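Local coordinates for protein benzoate transport porin BenP (Acinetobacter baumannii AB307-0294, PDB 5DL8) that probably serves as an outer-membrane porin of the OprD family, a beta-barrel channel through which small solutes, apparently including benzoate, cross the outer membrane, at residues P100-K114 and E173-K185. Residues are numbered along the deposited sequence; the frame is centred on the assembly and turned at random.
Sequences PFNKETQSQASDYLK and EKVSPRNEEDFKK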
loop_
_atom_site.group_PDB
_atom_site.type_symbol
_atom_site.label_atom_id
_atom_site.label_comp_id
_atom_site.label_asym_id
_atom_site.label_seq_id
_atom_site.Cartn_x
_atom_site.Cartn_y
_atom_site.Cartn_z
ATOM N N PRO A 100 12.893 -6.537 -10.533
ATOM C CA PRO A 100 14.106 -6.829 -9.780
ATOM C C PRO A 100 15.316 -6.174 -10.455
ATOM O O PRO A 100 15.263 -5.913 -11.729
ATOM C CB PRO A 100 14.252 -8.364 -9.919
ATOM C CG PRO A 100 12.888 -8.852 -10.247
ATOM C CD PRO A 100 12.193 -7.742 -10.961
ATOM N N PHE A 101 16.374 -6.050 -9.682
ATOM C CA PHE A 101 17.594 -5.543 -10.158
ATOM C C PHE A 101 18.737 -6.391 -9.649
ATOM O O PHE A 101 18.858 -6.664 -8.461
ATOM C CB PHE A 101 17.761 -4.100 -9.721
ATOM C CG PHE A 101 19.086 -3.449 -10.161
ATOM C CD1 PHE A 101 19.282 -3.103 -11.516
ATOM C CD2 PHE A 101 20.083 -3.088 -9.197
ATOM C CE1 PHE A 101 20.473 -2.483 -11.913
ATOM C CE2 PHE A 101 21.278 -2.461 -9.605
ATOM C CZ PHE A 101 21.456 -2.146 -10.956
ATOM N N ASN A 102 19.557 -6.885 -10.529
ATOM C CA ASN A 102 20.717 -7.654 -10.016
ATOM C C ASN A 102 21.843 -6.615 -9.738
ATOM O O ASN A 102 22.418 -5.963 -10.689
ATOM C CB ASN A 102 21.076 -8.714 -11.038
ATOM C CG ASN A 102 22.253 -9.626 -10.595
ATOM O OD1 ASN A 102 22.935 -9.368 -9.652
ATOM N ND2 ASN A 102 22.494 -10.654 -11.373
ATOM N N LYS A 103 22.129 -6.433 -8.470
ATOM C CA LYS A 103 23.117 -5.449 -8.004
ATOM C C LYS A 103 24.565 -5.740 -8.267
ATOM O O LYS A 103 25.387 -4.845 -8.146
ATOM C CB LYS A 103 23.145 -5.314 -6.493
ATOM C CG LYS A 103 21.865 -5.098 -5.729
ATOM C CD LYS A 103 22.341 -4.913 -4.240
ATOM C CE LYS A 103 22.800 -3.473 -4.009
ATOM N NZ LYS A 103 21.498 -2.702 -3.999
ATOM N N GLU A 104 24.857 -7.004 -8.500
ATOM C CA GLU A 104 26.222 -7.494 -8.723
ATOM C C GLU A 104 26.621 -7.240 -10.148
ATOM O O GLU A 104 27.706 -6.697 -10.438
ATOM C CB GLU A 104 26.293 -8.998 -8.416
ATOM C CG GLU A 104 26.241 -9.334 -6.942
ATOM C CD GLU A 104 25.552 -10.675 -6.696
ATOM O OE1 GLU A 104 24.258 -10.724 -6.667
ATOM O OE2 GLU A 104 26.294 -11.664 -6.573
ATOM N N THR A 105 25.723 -7.681 -11.040
ATOM C CA THR A 105 25.896 -7.507 -12.467
ATOM C C THR A 105 25.422 -6.111 -12.866
ATOM O O THR A 105 25.806 -5.631 -13.896
ATOM C CB THR A 105 25.166 -8.548 -13.279
ATOM O OG1 THR A 105 23.788 -8.431 -13.029
ATOM C CG2 THR A 105 25.619 -9.946 -12.891
ATOM N N GLN A 106 24.633 -5.435 -12.041
ATOM C CA GLN A 106 24.082 -4.110 -12.445
ATOM C C GLN A 106 23.113 -4.148 -13.621
ATOM O O GLN A 106 23.264 -3.349 -14.578
ATOM C CB GLN A 106 25.216 -3.145 -12.823
ATOM C CG GLN A 106 26.229 -2.925 -11.724
ATOM C CD GLN A 106 25.988 -1.565 -11.141
ATOM O OE1 GLN A 106 25.075 -1.369 -10.286
ATOM N NE2 GLN A 106 26.780 -0.581 -11.626
ATOM N N SER A 107 22.268 -5.157 -13.623
ATOM C CA SER A 107 21.328 -5.420 -14.662
ATOM C C SER A 107 19.867 -5.503 -14.169
ATOM O O SER A 107 19.562 -6.153 -13.209
ATOM C CB SER A 107 21.751 -6.638 -15.496
ATOM O OG SER A 107 20.835 -6.941 -16.571
ATOM N N GLN A 108 18.975 -4.785 -14.828
ATOM C CA GLN A 108 17.526 -4.932 -14.556
ATOM C C GLN A 108 17.110 -6.269 -15.074
ATOM O O GLN A 108 17.585 -6.661 -16.120
ATOM C CB GLN A 108 16.749 -3.878 -15.327
ATOM C CG GLN A 108 17.085 -2.435 -14.958
ATOM C CD GLN A 108 16.092 -1.479 -15.533
ATOM O OE1 GLN A 108 16.308 -0.817 -16.652
ATOM N NE2 GLN A 108 14.922 -1.420 -14.831
ATOM N N ALA A 109 16.262 -6.986 -14.358
ATOM C CA ALA A 109 15.840 -8.344 -14.804
ATOM C C ALA A 109 15.111 -8.250 -16.156
ATOM O O ALA A 109 14.395 -7.247 -16.435
ATOM C CB ALA A 109 14.816 -8.886 -13.814
ATOM N N SER A 110 15.231 -9.276 -16.967
ATOM C CA SER A 110 14.520 -9.203 -18.265
ATOM C C SER A 110 13.082 -9.681 -18.136
ATOM O O SER A 110 12.261 -9.345 -18.956
ATOM C CB SER A 110 15.346 -9.874 -19.394
ATOM O OG SER A 110 15.530 -11.161 -18.999
ATOM N N ASP A 111 12.775 -10.396 -17.048
ATOM C CA ASP A 111 11.410 -10.902 -16.716
ATOM C C ASP A 111 11.359 -11.358 -15.214
ATOM O O ASP A 111 12.396 -11.499 -14.580
ATOM C CB ASP A 111 10.952 -11.979 -17.719
ATOM C CG ASP A 111 11.616 -13.325 -17.556
ATOM O OD1 ASP A 111 12.627 -13.456 -16.920
ATOM O OD2 ASP A 111 11.117 -14.346 -18.008
ATOM N N TYR A 112 10.186 -11.476 -14.610
ATOM C CA TYR A 112 10.112 -12.083 -13.274
ATOM C C TYR A 112 8.724 -12.665 -13.079
ATOM O O TYR A 112 7.772 -12.220 -13.717
ATOM C CB TYR A 112 10.498 -11.125 -12.141
ATOM C CG TYR A 112 9.532 -10.036 -11.714
ATOM C CD1 TYR A 112 9.053 -9.120 -12.632
ATOM C CD2 TYR A 112 9.277 -9.790 -10.309
ATOM C CE1 TYR A 112 8.303 -8.053 -12.284
ATOM C CE2 TYR A 112 8.422 -8.722 -9.917
ATOM C CZ TYR A 112 7.957 -7.839 -10.897
ATOM O OH TYR A 112 7.135 -6.769 -10.546
ATOM N N LEU A 113 8.708 -13.718 -12.255
ATOM C CA LEU A 113 7.592 -14.552 -11.975
ATOM C C LEU A 113 7.393 -14.624 -10.495
ATOM O O LEU A 113 8.389 -15.002 -9.789
ATOM C CB LEU A 113 7.902 -15.988 -12.409
ATOM C CG LEU A 113 6.821 -17.031 -12.124
ATOM C CD1 LEU A 113 5.578 -16.846 -12.961
ATOM C CD2 LEU A 113 7.432 -18.402 -12.417
ATOM N N LYS A 114 6.159 -14.330 -10.051
ATOM C CA LYS A 114 5.697 -14.619 -8.634
ATOM C C LYS A 114 4.615 -15.726 -8.668
ATOM O O LYS A 114 3.908 -15.844 -9.669
ATOM C CB LYS A 114 5.081 -13.403 -8.058
ATOM C CG LYS A 114 5.948 -12.189 -7.871
ATOM C CD LYS A 114 5.069 -11.015 -7.538
ATOM C CE LYS A 114 5.865 -9.851 -7.002
ATOM N NZ LYS A 114 6.386 -10.161 -5.599
ATOM N N GLU A 173 5.991 -14.263 8.416
ATOM C CA GLU A 173 7.390 -14.585 8.396
ATOM C C GLU A 173 8.153 -13.985 7.264
ATOM O O GLU A 173 9.341 -13.766 7.404
ATOM C CB GLU A 173 7.566 -16.108 8.486
ATOM C CG GLU A 173 7.209 -16.577 9.943
ATOM C CD GLU A 173 7.492 -18.053 10.360
ATOM O OE1 GLU A 173 7.861 -18.846 9.494
ATOM O OE2 GLU A 173 7.329 -18.412 11.604
ATOM N N LYS A 174 7.492 -13.769 6.112
ATOM C CA LYS A 174 8.135 -13.404 4.907
ATOM C C LYS A 174 7.276 -12.445 4.088
ATOM O O LYS A 174 6.063 -12.445 4.188
ATOM C CB LYS A 174 8.431 -14.645 4.047
ATOM C CG LYS A 174 9.165 -15.867 4.638
ATOM C CD LYS A 174 10.644 -15.722 4.535
ATOM C CE LYS A 174 11.392 -17.046 4.468
ATOM N NZ LYS A 174 11.047 -17.930 5.590
ATOM N N VAL A 175 7.968 -11.682 3.255
ATOM C CA VAL A 175 7.378 -10.715 2.338
ATOM C C VAL A 175 7.962 -10.987 0.944
ATOM O O VAL A 175 9.160 -11.329 0.794
ATOM C CB VAL A 175 7.640 -9.215 2.747
ATOM C CG1 VAL A 175 9.130 -8.924 2.928
ATOM C CG2 VAL A 175 7.107 -8.280 1.663
ATOM N N SER A 176 7.146 -10.859 -0.076
ATOM C CA SER A 176 7.677 -10.861 -1.499
ATOM C C SER A 176 7.405 -9.533 -2.072
ATOM O O SER A 176 6.266 -9.252 -2.485
ATOM C CB SER A 176 6.941 -11.865 -2.358
ATOM O OG SER A 176 7.618 -12.057 -3.614
ATOM N N PRO A 177 8.372 -8.653 -2.019
ATOM C CA PRO A 177 8.126 -7.277 -2.526
ATOM C C PRO A 177 7.646 -7.149 -4.007
ATOM O O PRO A 177 7.826 -8.069 -4.788
ATOM C CB PRO A 177 9.510 -6.575 -2.316
ATOM C CG PRO A 177 10.085 -7.282 -1.175
ATOM C CD PRO A 177 9.707 -8.744 -1.411
ATOM N N ARG A 178 7.024 -6.014 -4.338
ATOM C CA ARG A 178 6.452 -5.778 -5.643
ATOM C C ARG A 178 7.501 -6.058 -6.823
ATOM O O ARG A 178 7.128 -6.564 -7.828
ATOM C CB ARG A 178 5.900 -4.360 -5.730
ATOM C CG ARG A 178 6.967 -3.304 -5.842
ATOM C CD ARG A 178 6.442 -1.938 -5.584
ATOM N NE ARG A 178 7.472 -0.889 -5.777
ATOM C CZ ARG A 178 7.385 0.371 -5.262
ATOM N NH1 ARG A 178 6.320 0.694 -4.411
ATOM N NH2 ARG A 178 8.362 1.299 -5.527
ATOM N N ASN A 179 8.799 -5.829 -6.577
ATOM C CA ASN A 179 9.834 -5.926 -7.575
ATOM C C ASN A 179 10.674 -7.134 -7.377
ATOM O O ASN A 179 11.848 -7.103 -7.832
ATOM C CB ASN A 179 10.722 -4.631 -7.600
ATOM C CG ASN A 179 11.518 -4.391 -6.291
ATOM O OD1 ASN A 179 11.018 -4.548 -5.215
ATOM N ND2 ASN A 179 12.725 -3.914 -6.410
ATOM N N GLU A 180 10.160 -8.202 -6.716
ATOM C CA GLU A 180 10.985 -9.381 -6.480
ATOM C C GLU A 180 10.169 -10.617 -6.692
ATOM O O GLU A 180 8.969 -10.575 -6.578
ATOM C CB GLU A 180 11.593 -9.481 -5.016
ATOM C CG GLU A 180 12.339 -8.288 -4.492
ATOM C CD GLU A 180 13.703 -8.067 -5.123
ATOM O OE1 GLU A 180 14.176 -8.929 -5.943
ATOM O OE2 GLU A 180 14.339 -7.009 -4.816
ATOM N N GLU A 181 10.868 -11.727 -6.856
ATOM C CA GLU A 181 10.254 -13.036 -7.121
ATOM C C GLU A 181 10.014 -13.879 -5.931
ATOM O O GLU A 181 9.150 -14.689 -5.957
ATOM C CB GLU A 181 11.189 -13.950 -8.002
ATOM C CG GLU A 181 11.426 -13.375 -9.416
ATOM C CD GLU A 181 11.896 -14.424 -10.463
ATOM O OE1 GLU A 181 12.824 -15.145 -10.237
ATOM O OE2 GLU A 181 11.327 -14.515 -11.527
ATOM N N ASP A 182 10.875 -13.789 -4.949
ATOM C CA ASP A 182 10.895 -14.738 -3.850
ATOM C C ASP A 182 10.333 -14.074 -2.583
ATOM O O ASP A 182 10.226 -12.881 -2.506
ATOM C CB ASP A 182 12.346 -15.188 -3.616
ATOM C CG ASP A 182 12.795 -16.217 -4.650
ATOM O OD1 ASP A 182 11.942 -16.607 -5.517
ATOM O OD2 ASP A 182 13.983 -16.668 -4.598
ATOM N N PHE A 183 10.006 -14.912 -1.632
ATOM C CA PHE A 183 9.538 -14.551 -0.283
ATOM C C PHE A 183 10.806 -14.504 0.511
ATOM O O PHE A 183 11.554 -15.466 0.502
ATOM C CB PHE A 183 8.531 -15.578 0.293
ATOM C CG PHE A 183 7.170 -15.392 -0.265
ATOM C CD1 PHE A 183 6.312 -14.412 0.266
ATOM C CD2 PHE A 183 6.773 -16.117 -1.416
ATOM C CE1 PHE A 183 5.054 -14.214 -0.272
ATOM C CE2 PHE A 183 5.541 -15.877 -2.020
ATOM C CZ PHE A 183 4.657 -14.928 -1.425
ATOM N N LYS A 184 11.013 -13.380 1.191
ATOM C CA LYS A 184 12.208 -13.187 2.061
ATOM C C LYS A 184 11.771 -12.563 3.406
ATOM O O LYS A 184 10.660 -11.946 3.525
ATOM C CB LYS A 184 13.200 -12.224 1.327
ATOM C CG LYS A 184 12.595 -10.788 1.302
ATOM C CD LYS A 184 13.116 -9.768 0.291
ATOM C CE LYS A 184 14.571 -9.606 0.464
ATOM N NZ LYS A 184 15.001 -8.919 -0.758
ATOM N N LYS A 185 12.687 -12.635 4.366
ATOM C CA LYS A 185 12.494 -11.960 5.647
ATOM C C LYS A 185 12.378 -10.464 5.506
ATOM O O LYS A 185 13.061 -9.867 4.640
ATOM C CB LYS A 185 13.649 -12.247 6.601
ATOM C CG LYS A 185 13.571 -13.667 7.103
ATOM C CD LYS A 185 14.803 -14.129 7.908
ATOM C CE LYS A 185 14.520 -15.500 8.497
ATOM N NZ LYS A 185 15.709 -15.762 9.319
HETATM O O HOH W 1 15.947 -6.196 -6.860
#
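Ser176 and Lys114 show how one buried ammonium can tie a turn to a barrel strand through backbone oxygens. At Ser176 the grip is weak, through O and through OG, which lies 3.0 Å from Lys114 NZ, and that same hydroxyl bonds to Asp182 O across the loop. Pro177 starts a type I turn ending at Glu180, and its O, 2.7 Å from Lys114 NZ, is approached by that amine on one face of the carbonyl plane and by Glu180 N on the other. Arg178 O takes the Tyr112 hydroxyl at 2.7 Å, at the edge of the ring, one face of which has Pro100 CD over its rim. Asn179 O rests against the Pro100 ring, 3.2 Å from Pro100 CG. Glu180 O is a further acceptor, 2.8 Å from Lys114 NZ and nearly in line with its C=O bond (163°); a bend at the last torsion of Lys114 (chi4 -71°) turns NZ in among these oxygens. The Glu180 carboxylate reaches Phe101 N through a water. Glu181, extended beyond CG, lays OE2 2.8 Å from Leu113 N, met on the anti side of the carboxylate with an N-H...O angle of 160°. Away from the calcium sites, the loop after strand 165-176 of this OprD-family barrel thus packs against strand 107-123, which pairs with strand 72-87, while the Arg178 guanidinium is salt-bridged to Asp143.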